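Local coordinates for protein chitin binding domain (Burkholderia pseudomallei, PDB 3UAM) that probably binds chitin or a related polysaccharide and may cleave it oxidatively as a lytic polysaccharide monooxygenase, at residues A[110-124]-A[174-188]. Sequence-based numbering, arbitrary orientation.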
ATOM      1  N   SER A 110     -11.315  11.875 -12.978  1.00 12.80           N
ATOM      2  CA  SER A 110     -10.670  11.073 -14.015  1.00 12.91           C
ATOM      3  C   SER A 110      -9.535  11.856 -14.677  1.00 13.03           C
ATOM      4  O   SER A 110      -9.696  13.032 -14.997  1.00 13.65           O
ATOM      5  CB  SER A 110     -11.695  10.662 -15.065  1.00 13.84           C
ATOM      6  OG  SER A 110     -12.702   9.866 -14.469  1.00 13.98           O
ATOM      7  N   GLY A 111      -8.384  11.201 -14.844  1.00 12.58           N
ATOM      8  CA  GLY A 111      -7.228  11.798 -15.518  1.00 12.84           C
ATOM      9  C   GLY A 111      -6.308  12.647 -14.637  1.00 12.52           C
ATOM     10  O   GLY A 111      -5.149  12.897 -14.989  1.00 12.33           O
ATOM     11  N   GLN A 112      -6.828  13.066 -13.488  1.00 12.47           N
ATOM     12  CA  GLN A 112      -6.143  13.980 -12.601  1.00 12.60           C
ATOM     13  C   GLN A 112      -4.720  13.535 -12.207  1.00 12.05           C
ATOM     14  O   GLN A 112      -4.515  12.377 -11.833  1.00 11.31           O
ATOM     15  CB  GLN A 112      -6.979  14.132 -11.324  1.00 12.58           C
ATOM     16  CG  GLN A 112      -6.492  15.216 -10.397  1.00 12.81           C
ATOM     17  CD  GLN A 112      -7.141  15.127  -9.038  1.00 12.60           C
ATOM     18  OE1 GLN A 112      -8.364  14.970  -8.921  1.00 12.82           O
ATOM     19  NE2 GLN A 112      -6.320  15.211  -8.001  1.00 12.14           N
ATOM     20  N   SER A 113      -3.763  14.465 -12.283  1.00 12.49           N
ATOM     21  CA  SER A 113      -2.403  14.233 -11.783  1.00 12.39           C
ATOM     22  C   SER A 113      -2.428  14.168 -10.271  1.00 12.08           C
ATOM     23  O   SER A 113      -2.948  15.058  -9.625  1.00 12.40           O
ATOM     24  CB  SER A 113      -1.435  15.345 -12.195  1.00 13.12           C
ATOM     25  OG  SER A 113      -1.417  15.515 -13.584  1.00 13.87           O
ATOM     26  N   LEU A 114      -1.897  13.100  -9.717  1.00 11.71           N
ATOM     27  CA  LEU A 114      -1.967  12.879  -8.289  1.00 11.74           C
ATOM     28  C   LEU A 114      -0.564  12.634  -7.800  1.00 11.56           C
ATOM     29  O   LEU A 114       0.148  11.794  -8.341  1.00 11.35           O
ATOM     30  CB  LEU A 114      -2.848  11.668  -7.982  1.00 11.50           C
ATOM     31  CG  LEU A 114      -3.209  11.444  -6.511  1.00 11.34           C
ATOM     32  CD1 LEU A 114      -4.092  12.574  -6.012  1.00 11.92           C
ATOM     33  CD2 LEU A 114      -3.899  10.104  -6.355  1.00 10.99           C
ATOM     34  N   GLN A 115      -0.155  13.409  -6.809  1.00 11.82           N
ATOM     35  CA  GLN A 115       1.145  13.237  -6.195  1.00 11.71           C
ATOM     36  C   GLN A 115       0.970  12.432  -4.905  1.00 10.70           C
ATOM     37  O   GLN A 115       0.159  12.781  -4.040  1.00 10.93           O
ATOM     38  CB  GLN A 115       1.745  14.613  -5.913  1.00 12.93           C
ATOM     39  CG  GLN A 115       3.233  14.615  -5.674  1.00 13.59           C
ATOM     40  CD  GLN A 115       3.854  15.966  -5.988  1.00 14.81           C
ATOM     41  OE1 GLN A 115       3.769  16.863  -5.170  1.00 15.60           O
ATOM     42  NE2 GLN A 115       4.481  16.111  -7.184  1.00 15.35           N
ATOM     43  N   ILE A 116       1.702  11.342  -4.789  1.00  9.76           N
ATOM     44  CA  ILE A 116       1.699  10.517  -3.584  1.00  9.11           C
ATOM     45  C   ILE A 116       2.985  10.765  -2.810  1.00  9.03           C
ATOM     46  O   ILE A 116       4.085  10.757  -3.417  1.00  9.00           O
ATOM     47  CB  ILE A 116       1.689   9.016  -3.917  1.00  8.79           C
ATOM     48  CG1 ILE A 116       0.577   8.665  -4.914  1.00  8.88           C
ATOM     49  CG2 ILE A 116       1.593   8.174  -2.637  1.00  8.45           C
ATOM     50  CD1 ILE A 116      -0.819   8.937  -4.430  1.00  9.07           C
ATOM     51  N   SER A 117       2.868  11.006  -1.500  1.00  8.70           N
ATOM     52  CA  SER A 117       4.037  11.120  -0.649  1.00  8.69           C
ATOM     53  C   SER A 117       4.037  10.041   0.430  1.00  8.00           C
ATOM     54  O   SER A 117       3.108   9.950   1.229  1.00  7.99           O
ATOM     55  CB  SER A 117       4.113  12.492   0.024  1.00  9.36           C
ATOM     56  OG  SER A 117       4.348  13.540  -0.907  1.00 10.01           O
ATOM     57  N   TRP A 118       5.107   9.266   0.462  1.00  7.49           N
ATOM     58  CA  TRP A 118       5.445   8.370   1.591  1.00  7.11           C
ATOM     59  C   TRP A 118       6.386   9.019   2.561  1.00  7.49           C
ATOM     60  O   TRP A 118       7.313   9.715   2.150  1.00  7.71           O
ATOM     61  CB  TRP A 118       6.145   7.133   1.095  1.00  6.66           C
ATOM     62  CG  TRP A 118       5.278   6.187   0.328  1.00  6.17           C
ATOM     63  CD1 TRP A 118       4.938   6.238  -1.024  1.00  6.00           C
ATOM     64  CD2 TRP A 118       4.647   4.973   0.836  1.00  5.84           C
ATOM     65  NE1 TRP A 118       4.154   5.173  -1.357  1.00  5.65           N
ATOM     66  CE2 TRP A 118       3.932   4.389  -0.279  1.00  5.60           C
ATOM     67  CE3 TRP A 118       4.598   4.344   2.078  1.00  5.90           C
ATOM     68  CZ2 TRP A 118       3.208   3.215  -0.145  1.00  5.42           C
ATOM     69  CZ3 TRP A 118       3.871   3.166   2.194  1.00  5.67           C
ATOM     70  CH2 TRP A 118       3.191   2.621   1.108  1.00  5.42           C
ATOM     71  N   SER A 119       6.165   8.794   3.860  1.00  7.53           N
ATOM     72  CA  SER A 119       7.141   9.144   4.888  1.00  7.96           C
ATOM     73  C   SER A 119       7.452   7.890   5.689  1.00  7.92           C
ATOM     74  O   SER A 119       6.710   6.907   5.628  1.00  7.40           O
ATOM     75  CB  SER A 119       6.634  10.243   5.800  1.00  8.45           C
ATOM     76  OG  SER A 119       7.705  10.795   6.550  1.00  9.06           O
ATOM     77  N   TYR A 120       8.544   7.951   6.440  1.00  8.42           N
ATOM     78  CA  TYR A 120       9.154   6.782   7.033  1.00  8.62           C
ATOM     79  C   TYR A 120       9.797   7.127   8.362  1.00  9.59           C
ATOM     80  O   TYR A 120      10.025   8.292   8.693  1.00  9.90           O
ATOM     81  CB  TYR A 120      10.270   6.211   6.120  1.00  8.33           C
ATOM     82  CG  TYR A 120       9.907   5.980   4.675  1.00  7.71           C
ATOM     83  CD1 TYR A 120       9.204   4.839   4.276  1.00  7.17           C
ATOM     84  CD2 TYR A 120      10.270   6.896   3.693  1.00  7.79           C
ATOM     85  CE1 TYR A 120       8.881   4.624   2.957  1.00  6.74           C
ATOM     86  CE2 TYR A 120       9.952   6.691   2.364  1.00  7.38           C
ATOM     87  CZ  TYR A 120       9.259   5.550   1.997  1.00  6.88           C
ATOM     88  OH  TYR A 120       8.959   5.338   0.678  1.00  6.62           O
ATOM     89  N   SER A 121      10.086   6.081   9.109  1.00 10.15           N
ATOM     90  CA  SER A 121      11.136   6.122  10.101  1.00 11.42           C
ATOM     91  C   SER A 121      12.021   4.877   9.869  1.00 11.71           C
ATOM     92  O   SER A 121      11.489   3.760   9.702  1.00 11.01           O
ATOM     93  CB  SER A 121      10.531   6.147  11.496  1.00 12.15           C
ATOM     94  OG  SER A 121      11.556   6.271  12.440  1.00 13.57           O
ATOM     95  N   MET A 122      13.343   5.082   9.803  1.00 12.67           N
ATOM     96  CA  MET A 122      14.317   4.009   9.584  1.00 13.31           C
ATOM     97  C   MET A 122      13.921   3.184   8.362  1.00 11.78           C
ATOM     98  O   MET A 122      13.623   1.996   8.491  1.00 11.16           O
ATOM     99  CB  MET A 122      14.438   3.086  10.816  1.00 15.34           C
ATOM    100  CG  MET A 122      14.566   3.759  12.170  1.00 17.99           C
ATOM    101  SD  MET A 122      16.134   4.602  12.434  1.00 23.27           S
ATOM    102  CE  MET A 122      15.792   5.776  13.755  1.00 23.24           C
ATOM    103  N   PRO A 123      13.897   3.822   7.175  1.00 10.71           N
ATOM    104  CA  PRO A 123      13.361   3.173   5.991  1.00  9.61           C
ATOM    105  C   PRO A 123      14.100   1.918   5.600  1.00  9.16           C
ATOM    106  O   PRO A 123      15.294   1.799   5.797  1.00  9.39           O
ATOM    107  CB  PRO A 123      13.480   4.253   4.885  1.00  9.68           C
ATOM    108  CG  PRO A 123      14.446   5.264   5.421  1.00 10.48           C
ATOM    109  CD  PRO A 123      14.280   5.223   6.911  1.00 11.00           C
ATOM    110  N   HIS A 124      13.353   0.966   5.082  1.00  8.21           N
ATOM    111  CA  HIS A 124      13.899  -0.309   4.606  1.00  7.88           C
ATOM    112  C   HIS A 124      14.539  -0.200   3.250  1.00  7.60           C
ATOM    113  O   HIS A 124      14.208   0.695   2.450  1.00  7.41           O
ATOM    114  CB  HIS A 124      12.748  -1.302   4.478  1.00  7.44           C
ATOM    115  CG  HIS A 124      12.372  -1.977   5.761  1.00  7.63           C
ATOM    116  ND1 HIS A 124      13.193  -2.837   6.377  1.00  8.09           N
ATOM    117  CD2 HIS A 124      11.216  -1.896   6.535  1.00  7.63           C
ATOM    118  CE1 HIS A 124      12.589  -3.311   7.493  1.00  8.35           C
ATOM    119  NE2 HIS A 124      11.369  -2.740   7.580  1.00  8.06           N
ATOM    120  N   ILE A 174      17.681   2.393  -0.340  1.00  9.49           N
ATOM    121  CA  ILE A 174      17.028   2.954   0.861  1.00  9.43           C
ATOM    122  C   ILE A 174      16.641   4.419   0.662  1.00  9.39           C
ATOM    123  O   ILE A 174      17.515   5.244   0.434  1.00  9.93           O
ATOM    124  CB  ILE A 174      17.910   2.892   2.122  1.00  9.94           C
ATOM    125  CG1 ILE A 174      18.442   1.463   2.370  1.00 10.01           C
ATOM    126  CG2 ILE A 174      17.106   3.393   3.339  1.00  9.94           C
ATOM    127  CD1 ILE A 174      19.496   1.420   3.474  1.00 10.66           C
ATOM    128  N   PRO A 175      15.344   4.746   0.764  1.00  8.88           N
ATOM    129  CA  PRO A 175      14.932   6.154   0.743  1.00  9.05           C
ATOM    130  C   PRO A 175      15.710   6.984   1.760  1.00  9.80           C
ATOM    131  O   PRO A 175      15.953   6.518   2.875  1.00  9.89           O
ATOM    132  CB  PRO A 175      13.455   6.103   1.139  1.00  8.58           C
ATOM    133  CG  PRO A 175      13.001   4.732   0.767  1.00  8.09           C
ATOM    134  CD  PRO A 175      14.198   3.838   0.963  1.00  8.31           C
ATOM    135  N   GLN A 176      16.115   8.182   1.359  1.00 10.34           N
ATOM    136  CA  GLN A 176      16.816   9.120   2.234  1.00 11.14           C
ATOM    137  C   GLN A 176      15.847  10.211   2.735  1.00 11.29           C
ATOM    138  O   GLN A 176      16.225  11.110   3.512  1.00 12.17           O
ATOM    139  CB  GLN A 176      18.003   9.752   1.477  1.00 11.69           C
ATOM    140  N   GLY A 177      14.595  10.121   2.310  1.00 10.64           N
ATOM    141  CA  GLY A 177      13.576  11.086   2.694  1.00 10.68           C
ATOM    142  C   GLY A 177      12.241  10.615   2.180  1.00  9.92           C
ATOM    143  O   GLY A 177      12.112   9.472   1.734  1.00  9.37           O
ATOM    144  N   GLU A 178      11.244  11.480   2.261  1.00  9.95           N
ATOM    145  CA  GLU A 178       9.945  11.202   1.676  1.00  9.43           C
ATOM    146  C   GLU A 178      10.094  10.731   0.228  1.00  9.02           C
ATOM    147  O   GLU A 178      10.873  11.296  -0.543  1.00  9.36           O
ATOM    148  CB  GLU A 178       9.068  12.460   1.695  1.00 10.00           C
ATOM    149  CG  GLU A 178       8.475  12.785   3.074  1.00 10.49           C
ATOM    150  CD  GLU A 178       7.666  14.070   3.073  1.00 11.16           C
ATOM    151  OE1 GLU A 178       7.345  14.576   1.957  1.00 11.77           O
ATOM    152  OE2 GLU A 178       7.365  14.591   4.166  1.00 11.73           O
ATOM    153  N   THR A 179       9.336   9.701  -0.124  1.00  8.22           N
ATOM    154  CA  THR A 179       9.235   9.260  -1.507  1.00  7.93           C
ATOM    155  C   THR A 179       8.022   9.940  -2.156  1.00  7.92           C
ATOM    156  O   THR A 179       6.892   9.803  -1.679  1.00  7.67           O
ATOM    157  CB  THR A 179       9.054   7.744  -1.605  1.00  7.36           C
ATOM    158  OG1 THR A 179      10.093   7.090  -0.857  1.00  7.41           O
ATOM    159  CG2 THR A 179       9.065   7.289  -3.100  1.00  7.22           C
ATOM    160  N   ILE A 180       8.266  10.659  -3.242  1.00  8.23           N
ATOM    161  CA  ILE A 180       7.234  11.381  -3.956  1.00  8.39           C
ATOM    162  C   ILE A 180       7.016  10.790  -5.356  1.00  8.30           C
ATOM    163  O   ILE A 180       7.916  10.809  -6.201  1.00  8.41           O
ATOM    164  CB  ILE A 180       7.611  12.851  -4.062  1.00  9.13           C
ATOM    165  CG1 ILE A 180       7.850  13.394  -2.649  1.00  9.49           C
ATOM    166  CG2 ILE A 180       6.514  13.650  -4.754  1.00  9.35           C
ATOM    167  CD1 ILE A 180       8.997  14.355  -2.601  1.00 10.34           C
ATOM    168  N   HIS A 181       5.817  10.270  -5.584  1.00  8.07           N
ATOM    169  CA  HIS A 181       5.437   9.677  -6.866  1.00  8.17           C
ATOM    170  C   HIS A 181       4.331  10.478  -7.458  1.00  8.83           C
ATOM    171  O   HIS A 181       3.530  11.045  -6.718  1.00  8.97           O
ATOM    172  CB  HIS A 181       4.988   8.245  -6.660  1.00  7.45           C
ATOM    173  CG  HIS A 181       6.116   7.314  -6.254  1.00  7.07           C
ATOM    174  ND1 HIS A 181       5.957   6.327  -5.353  1.00  6.57           N
ATOM    175  CD2 HIS A 181       7.446   7.252  -6.676  1.00  7.23           C
ATOM    176  CE1 HIS A 181       7.121   5.654  -5.220  1.00  6.50           C
ATOM    177  NE2 HIS A 181       8.034   6.228  -6.015  1.00  6.90           N
ATOM    178  N   GLU A 182       4.263  10.528  -8.780  1.00  9.58           N
ATOM    179  CA  GLU A 182       3.186  11.254  -9.465  1.00 10.46           C
ATOM    180  C   GLU A 182       2.714  10.473 -10.672  1.00 10.33           C
ATOM    181  O   GLU A 182       3.520  10.000 -11.471  1.00 10.64           O
ATOM    182  CB  GLU A 182       3.642  12.660  -9.909  1.00 11.94           C
ATOM    183  CG  GLU A 182       2.519  13.511 -10.525  1.00 13.18           C
ATOM    184  CD  GLU A 182       2.840  15.003 -10.550  1.00 14.73           C
ATOM    185  OE1 GLU A 182       3.972  15.346 -10.943  1.00 15.91           O
ATOM    186  OE2 GLU A 182       1.970  15.837 -10.149  1.00 15.85           O
ATOM    187  N   PHE A 183       1.403  10.355 -10.814  1.00 10.01           N
ATOM    188  CA  PHE A 183       0.816   9.717 -11.986  1.00  9.98           C
ATOM    189  C   PHE A 183      -0.603  10.227 -12.220  1.00 10.04           C
ATOM    190  O   PHE A 183      -1.156  10.941 -11.388  1.00  9.89           O
ATOM    191  CB  PHE A 183       0.820   8.193 -11.818  1.00  9.44           C
ATOM    192  CG  PHE A 183       0.365   7.715 -10.467  1.00  8.81           C
ATOM    193  CD1 PHE A 183      -0.972   7.569 -10.184  1.00  8.85           C
ATOM    194  CD2 PHE A 183       1.296   7.349  -9.493  1.00  8.40           C
ATOM    195  CE1 PHE A 183      -1.387   7.097  -8.948  1.00  8.43           C
ATOM    196  CE2 PHE A 183       0.887   6.887  -8.245  1.00  7.96           C
ATOM    197  CZ  PHE A 183      -0.457   6.761  -7.974  1.00  7.96           C
ATOM    198  N   ASN A 184      -1.192   9.837 -13.340  1.00 10.13           N
ATOM    199  CA  ASN A 184      -2.542  10.247 -13.650  1.00 10.46           C
ATOM    200  C   ASN A 184      -3.505   9.181 -13.227  1.00  9.96           C
ATOM    201  O   ASN A 184      -3.302   8.002 -13.536  1.00  9.72           O
ATOM    202  CB  ASN A 184      -2.701  10.499 -15.139  1.00 11.33           C
ATOM    203  CG  ASN A 184      -1.886  11.672 -15.597  1.00 11.90           C
ATOM    204  OD1 ASN A 184      -0.763  11.501 -16.055  1.00 12.05           O
ATOM    205  ND2 ASN A 184      -2.418  12.884 -15.425  1.00 12.31           N
ATOM    206  N   LEU A 185      -4.569   9.587 -12.543  1.00  9.77           N
ATOM    207  CA  LEU A 185      -5.639   8.660 -12.211  1.00  9.61           C
ATOM    208  C   LEU A 185      -6.367   8.252 -13.491  1.00 10.24           C
ATOM    209  O   LEU A 185      -6.515   9.067 -14.407  1.00 10.90           O
ATOM    210  CB  LEU A 185      -6.638   9.298 -11.222  1.00  9.58           C
ATOM    211  CG  LEU A 185      -6.140   9.640  -9.822  1.00  9.00           C
ATOM    212  CD1 LEU A 185      -7.223  10.351  -9.001  1.00  9.17           C
ATOM    213  CD2 LEU A 185      -5.637   8.388  -9.119  1.00  8.33           C
ATOM    214  N   PRO A 186      -6.851   7.004 -13.553  1.00 10.14           N
ATOM    215  CA  PRO A 186      -7.612   6.564 -14.726  1.00 10.93           C
ATOM    216  C   PRO A 186      -9.049   7.105 -14.705  1.00 11.53           C
ATOM    217  O   PRO A 186      -9.401   7.900 -13.843  1.00 11.33           O
ATOM    218  CB  PRO A 186      -7.593   5.047 -14.590  1.00 10.59           C
ATOM    219  CG  PRO A 186      -7.562   4.820 -13.116  1.00  9.81           C
ATOM    220  CD  PRO A 186      -6.822   5.973 -12.506  1.00  9.50           C
ATOM    221  N   THR A 187      -9.854   6.663 -15.661  1.00 12.34           N
ATOM    222  CA  THR A 187     -11.259   7.048 -15.787  1.00 13.12           C
ATOM    223  C   THR A 187     -12.154   6.237 -14.840  1.00 12.73           C
ATOM    224  O   THR A 187     -12.217   5.015 -14.943  1.00 12.76           O
ATOM    225  CB  THR A 187     -11.718   6.817 -17.236  1.00 14.32           C
ATOM    226  OG1 THR A 187     -10.897   7.614 -18.102  1.00 15.11           O
ATOM    227  CG2 THR A 187     -13.223   7.172 -17.442  1.00 15.24           C
ATOM    228  N   ARG A 188     -12.817   6.920 -13.911  1.00 12.50           N
ATOM    229  CA  ARG A 188     -13.697   6.284 -12.915  1.00 12.23           C
ATOM    230  C   ARG A 188     -14.791   7.274 -12.487  1.00 12.70           C
ATOM    231  O   ARG A 188     -14.665   8.486 -12.688  1.00 12.88           O
ATOM    232  CB  ARG A 188     -12.916   5.881 -11.653  1.00 11.21           C
ATOM    233  CG  ARG A 188     -11.839   4.800 -11.776  1.00 10.55           C
ATOM    234  CD  ARG A 188     -12.419   3.446 -12.108  1.00 10.79           C
ATOM    235  NE  ARG A 188     -11.431   2.379 -12.069  1.00 10.22           N
ATOM    236  CZ  ARG A 188     -10.555   2.093 -13.036  1.00 10.28           C
ATOM    237  NH1 ARG A 188     -10.504   2.813 -14.144  1.00 10.81           N
ATOM    238  NH2 ARG A 188      -9.707   1.081 -12.890  1.00  9.92           N
TER
HETATM  239  O   HOH W   1     -14.183  11.479 -12.347  1.00 17.44           O
HETATM  240  O   HOH W   2       5.264  15.588   0.099  1.00 19.16           O
HETATM  241  O   HOH W   3       7.835  13.407   6.544  1.00  4.05           O
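L114, I116 and W118 form antiparallel hydrogen-bonded pairs with F183, H181 and T179, each through two backbone bonds; the strand axes, 113-121 and 179-184, come within 4.5 Å. Beyond the strand ends one more backbone bond, L185 N to Q112 O, continues the pairing, and N184 turns its amide back, ND2 giving G111 O a bond of 2.8 Å close to straight on to the carbonyl (C=O...N 166°). Past it, S110 OG receives R188 N at 3.0 Å.

The inward face is mostly apolar and aromatic, with a few polar groups that find partners. I116 lays CG1 3.7 Å from CZ of F183, whose CG sits between the backbone N and carbonyl carbon (chi1 45°), while L114 CD2 meets L185 CD2 at 3.7 Å. Y120 OH and T179 OG1 share a hydrogen bond of 2.6 Å, with OG1 near the ring plane; the P175 and Y120 side chains cross at about a right angle, P175 CB 3.8 Å from Y120 CE2. On the outward face, Q115 CG packs on I180 CG2 at 3.5 Å. The E178 carboxylate reaches S117 OG and S119 OG through one water each.

Strand 113-121 is central in a three-stranded antiparallel sheet, between 21-26 and 179-184, as expected for one layer of the immunoglobulin-like beta-sandwich of this family. The inward face lies on strands 126-133 and 190-200 of the other sheet: L114 and I116 touch L194, W118 NE1 and H181 ND1 both bond Y131 OH, and Y120 OH also pairs with W129 NE1.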